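PDB 5IM3: ribonucleoside-diphosphate reductase from Pseudomonas aeruginosa, which probably reduces ribonucleoside diphosphates to the deoxyribonucleotides needed for DNA synthesis and binds dATP as an allosteric effector. Local coordinates for residues 320-332 with 359-371. Sequence-based numbering, arbitrary orientation.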
# COMPACT_ATOMS: atom_id res chain seq x y z
N GLN A 320 1.81 -14.44 58.12
CA GLN A 320 0.78 -14.02 59.06
C GLN A 320 1.26 -12.87 59.93
O GLN A 320 0.45 -12.05 60.38
CB GLN A 320 0.34 -15.19 59.93
CG GLN A 320 -0.25 -16.35 59.15
CD GLN A 320 -1.38 -15.91 58.23
OE1 GLN A 320 -2.38 -15.36 58.67
NE2 GLN A 320 -1.20 -16.15 56.93
N ILE A 321 2.57 -12.78 60.19
CA ILE A 321 3.10 -11.64 60.92
C ILE A 321 3.11 -10.41 60.03
O ILE A 321 2.92 -9.28 60.52
CB ILE A 321 4.50 -11.98 61.47
CG1 ILE A 321 4.36 -12.89 62.71
CG2 ILE A 321 5.29 -10.72 61.81
CD1 ILE A 321 5.67 -13.39 63.28
N PHE A 322 3.32 -10.59 58.73
CA PHE A 322 3.18 -9.48 57.79
C PHE A 322 1.78 -8.87 57.87
O PHE A 322 1.63 -7.66 58.03
CB PHE A 322 3.49 -9.95 56.37
CG PHE A 322 3.03 -8.99 55.30
CD1 PHE A 322 3.74 -7.83 55.03
CD2 PHE A 322 1.90 -9.26 54.55
CE1 PHE A 322 3.32 -6.96 54.05
CE2 PHE A 322 1.47 -8.40 53.56
CZ PHE A 322 2.19 -7.24 53.31
N PHE A 323 0.75 -9.72 57.77
CA PHE A 323 -0.61 -9.21 57.86
C PHE A 323 -0.88 -8.58 59.21
O PHE A 323 -1.64 -7.60 59.30
CB PHE A 323 -1.62 -10.34 57.59
CG PHE A 323 -1.68 -10.78 56.15
CD1 PHE A 323 -1.71 -9.84 55.13
CD2 PHE A 323 -1.70 -12.12 55.82
CE1 PHE A 323 -1.77 -10.24 53.81
CE2 PHE A 323 -1.75 -12.53 54.50
CZ PHE A 323 -1.79 -11.58 53.49
N MET A 324 -0.27 -9.11 60.27
CA MET A 324 -0.47 -8.54 61.60
C MET A 324 0.22 -7.19 61.72
O MET A 324 -0.29 -6.28 62.39
CB MET A 324 0.03 -9.52 62.66
CG MET A 324 -0.18 -9.05 64.10
SD MET A 324 -1.92 -8.77 64.53
CE MET A 324 -2.51 -10.46 64.63
N ARG A 325 1.39 -7.02 61.08
CA ARG A 325 2.05 -5.72 61.09
C ARG A 325 1.18 -4.66 60.43
O ARG A 325 1.05 -3.54 60.93
CB ARG A 325 3.41 -5.78 60.40
CG ARG A 325 3.83 -4.40 59.84
CD ARG A 325 5.25 -4.35 59.36
NE ARG A 325 5.46 -5.07 58.10
CZ ARG A 325 5.20 -4.58 56.89
NH1 ARG A 325 4.71 -3.36 56.74
NH2 ARG A 325 5.45 -5.32 55.82
N VAL A 326 0.63 -4.99 59.26
CA VAL A 326 -0.20 -4.02 58.55
C VAL A 326 -1.42 -3.67 59.39
O VAL A 326 -1.79 -2.49 59.52
CB VAL A 326 -0.61 -4.57 57.17
CG1 VAL A 326 -1.43 -3.54 56.40
CG2 VAL A 326 0.62 -4.97 56.37
N ALA A 327 -2.05 -4.68 59.99
CA ALA A 327 -3.20 -4.45 60.85
C ALA A 327 -2.83 -3.55 62.02
O ALA A 327 -3.55 -2.60 62.35
CB ALA A 327 -3.76 -5.78 61.34
N MET A 328 -1.70 -3.84 62.67
CA MET A 328 -1.25 -3.01 63.79
C MET A 328 -0.98 -1.59 63.33
O MET A 328 -1.42 -0.62 63.97
CB MET A 328 0.01 -3.63 64.42
CG MET A 328 -0.23 -4.93 65.18
SD MET A 328 1.29 -5.83 65.56
CE MET A 328 1.98 -4.83 66.87
N GLY A 329 -0.25 -1.43 62.22
CA GLY A 329 0.05 -0.10 61.72
C GLY A 329 -1.19 0.71 61.43
O GLY A 329 -1.20 1.93 61.61
N LEU A 330 -2.26 0.05 60.99
CA LEU A 330 -3.52 0.74 60.73
C LEU A 330 -4.33 1.00 62.00
O LEU A 330 -5.32 1.74 61.93
CB LEU A 330 -4.36 -0.09 59.75
CG LEU A 330 -3.82 -0.16 58.32
CD1 LEU A 330 -4.67 -1.10 57.48
CD2 LEU A 330 -3.75 1.22 57.68
N ALA A 331 -3.93 0.44 63.14
CA ALA A 331 -4.67 0.59 64.39
C ALA A 331 -3.87 1.30 65.48
O ALA A 331 -4.29 1.27 66.65
CB ALA A 331 -5.13 -0.78 64.89
N ILE A 332 -2.74 1.93 65.16
CA ILE A 332 -1.92 2.56 66.18
C ILE A 332 -2.61 3.72 66.88
O ILE A 332 -2.08 4.24 67.86
CB ILE A 332 -0.57 3.06 65.61
CG1 ILE A 332 -0.80 3.99 64.42
CG2 ILE A 332 0.31 1.90 65.21
CD1 ILE A 332 0.44 4.74 63.99
N THR A 359 -0.15 0.89 51.37
CA THR A 359 -0.50 0.53 52.74
C THR A 359 0.20 -0.76 53.15
O THR A 359 0.86 -0.82 54.19
CB THR A 359 -2.01 0.40 52.90
OG1 THR A 359 -2.62 1.69 52.73
CG2 THR A 359 -2.38 -0.14 54.28
N LEU A 360 0.07 -1.80 52.32
CA LEU A 360 0.73 -3.07 52.62
C LEU A 360 2.22 -2.89 52.86
O LEU A 360 2.80 -3.55 53.73
CB LEU A 360 0.49 -4.05 51.47
CG LEU A 360 -0.93 -4.58 51.32
CD1 LEU A 360 -1.00 -5.49 50.12
CD2 LEU A 360 -1.38 -5.31 52.59
N PHE A 361 2.86 -2.00 52.09
CA PHE A 361 4.31 -1.88 52.16
C PHE A 361 4.77 -1.05 53.35
O PHE A 361 5.81 -1.35 53.94
CB PHE A 361 4.84 -1.27 50.86
CG PHE A 361 6.32 -1.40 50.70
CD1 PHE A 361 7.17 -0.39 51.11
CD2 PHE A 361 6.87 -2.54 50.14
CE1 PHE A 361 8.54 -0.50 50.97
CE2 PHE A 361 8.24 -2.66 49.99
CZ PHE A 361 9.08 -1.64 50.41
N ASN A 362 4.01 -0.02 53.73
CA ASN A 362 4.50 0.97 54.68
C ASN A 362 3.79 0.97 56.02
O ASN A 362 4.34 1.51 56.98
CB ASN A 362 4.40 2.37 54.07
CG ASN A 362 5.32 2.55 52.89
OD1 ASN A 362 6.45 2.07 52.89
ND2 ASN A 362 4.83 3.22 51.86
N ALA A 363 2.59 0.40 56.12
CA ALA A 363 1.89 0.39 57.40
C ALA A 363 2.76 -0.30 58.44
O ALA A 363 3.36 -1.34 58.18
CB ALA A 363 0.54 -0.31 57.26
N GLY A 364 2.85 0.31 59.62
CA GLY A 364 3.65 -0.23 60.70
C GLY A 364 5.11 0.17 60.69
O GLY A 364 5.87 -0.30 61.54
N THR A 365 5.52 1.02 59.75
CA THR A 365 6.89 1.52 59.65
C THR A 365 6.92 3.02 59.94
O THR A 365 5.89 3.70 59.95
CB THR A 365 7.48 1.26 58.26
OG1 THR A 365 6.87 2.14 57.31
CG2 THR A 365 7.26 -0.18 57.83
N LEU A 366 8.13 3.53 60.17
CA LEU A 366 8.31 4.94 60.47
C LEU A 366 7.87 5.81 59.30
O LEU A 366 8.14 5.50 58.13
CB LEU A 366 9.77 5.22 60.81
CG LEU A 366 10.28 4.61 62.12
CD1 LEU A 366 11.80 4.58 62.13
CD2 LEU A 366 9.76 5.40 63.31
N ARG A 367 7.19 6.92 59.61
CA ARG A 367 6.66 7.86 58.64
C ARG A 367 6.06 7.10 57.47
O ARG A 367 6.62 7.09 56.37
CB ARG A 367 7.76 8.83 58.17
CG ARG A 367 8.38 9.62 59.31
CD ARG A 367 8.99 10.94 58.86
NE ARG A 367 9.08 11.89 59.96
CZ ARG A 367 9.45 13.17 59.84
NH1 ARG A 367 9.78 13.66 58.65
NH2 ARG A 367 9.49 13.95 60.90
N PRO A 368 4.90 6.46 57.67
CA PRO A 368 4.38 5.54 56.65
C PRO A 368 3.68 6.27 55.52
O PRO A 368 2.76 7.06 55.74
CB PRO A 368 3.39 4.68 57.45
CG PRO A 368 2.92 5.58 58.55
CD PRO A 368 4.06 6.51 58.87
N GLN A 369 4.12 5.99 54.29
CA GLN A 369 3.42 6.45 53.09
C GLN A 369 2.34 5.42 52.76
O GLN A 369 2.58 4.45 52.04
CB GLN A 369 4.40 6.64 51.94
CG GLN A 369 3.77 7.13 50.66
CD GLN A 369 4.01 8.61 50.41
OE1 GLN A 369 4.29 9.38 51.33
NE2 GLN A 369 3.89 9.01 49.15
N LEU A 370 1.14 5.64 53.30
CA LEU A 370 0.03 4.72 53.11
C LEU A 370 -0.77 4.98 51.85
O LEU A 370 -1.48 4.08 51.38
CB LEU A 370 -0.91 4.77 54.32
CG LEU A 370 -0.26 4.42 55.66
CD1 LEU A 370 -1.29 4.47 56.78
CD2 LEU A 370 0.41 3.06 55.61
N SER A 371 -0.69 6.18 51.29
CA SER A 371 -1.36 6.53 50.04
C SER A 371 -0.34 7.16 49.11
O SER A 371 0.49 7.97 49.54
CB SER A 371 -2.52 7.49 50.28
OG SER A 371 -3.45 6.95 51.20
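R325, L360 and A363 bury the most surface here, where helix 319-330 meets the end of helix 357-362 and the turn after it. R325 CG points away from its backbone N (chi1 154°), and the chain then bends at chi3 (73°). This carries the guanidinium across to the helix end. R325 NH1 donates to A363 O at 2.8 Å, nearly in line with the carbonyl. The oxygen lies at the edge of the guanidinium, in its plane, but the N-H is bent (142°). R325 NE makes a salt bridge to E317, which precedes the helix.

L360 meets F322 at about a right angle. Its CB and CD2 touch the ring at CZ, and L360 O lies 3.5 Å from F322 CE1. V326 CG2 sits over one face of the F322 ring, toward the rim. The other branch of V326, CG1, reaches A363 CB at 3.9 Å. L330 CD2 continues this apolar strip to T359 CG2 and L370 CD1, and L330 also touches M633 and V637 of helix 620-640.

The backbones come closest at two glycines. These let the chains meet directly, with G329 CA 3.5 Å from G364 N. G364 is in the type II turn from N362 to T365, with a positive phi. N362 O accepts from both T365 N and T365 OG1, which holds the turn closed.

The contact therefore joins two parts of the all-alpha region by apolar packing and one buried arginine bond. R325 ties the A363 carbonyl, just past the helix end, to the carboxylate of E317, which probably balances its charge.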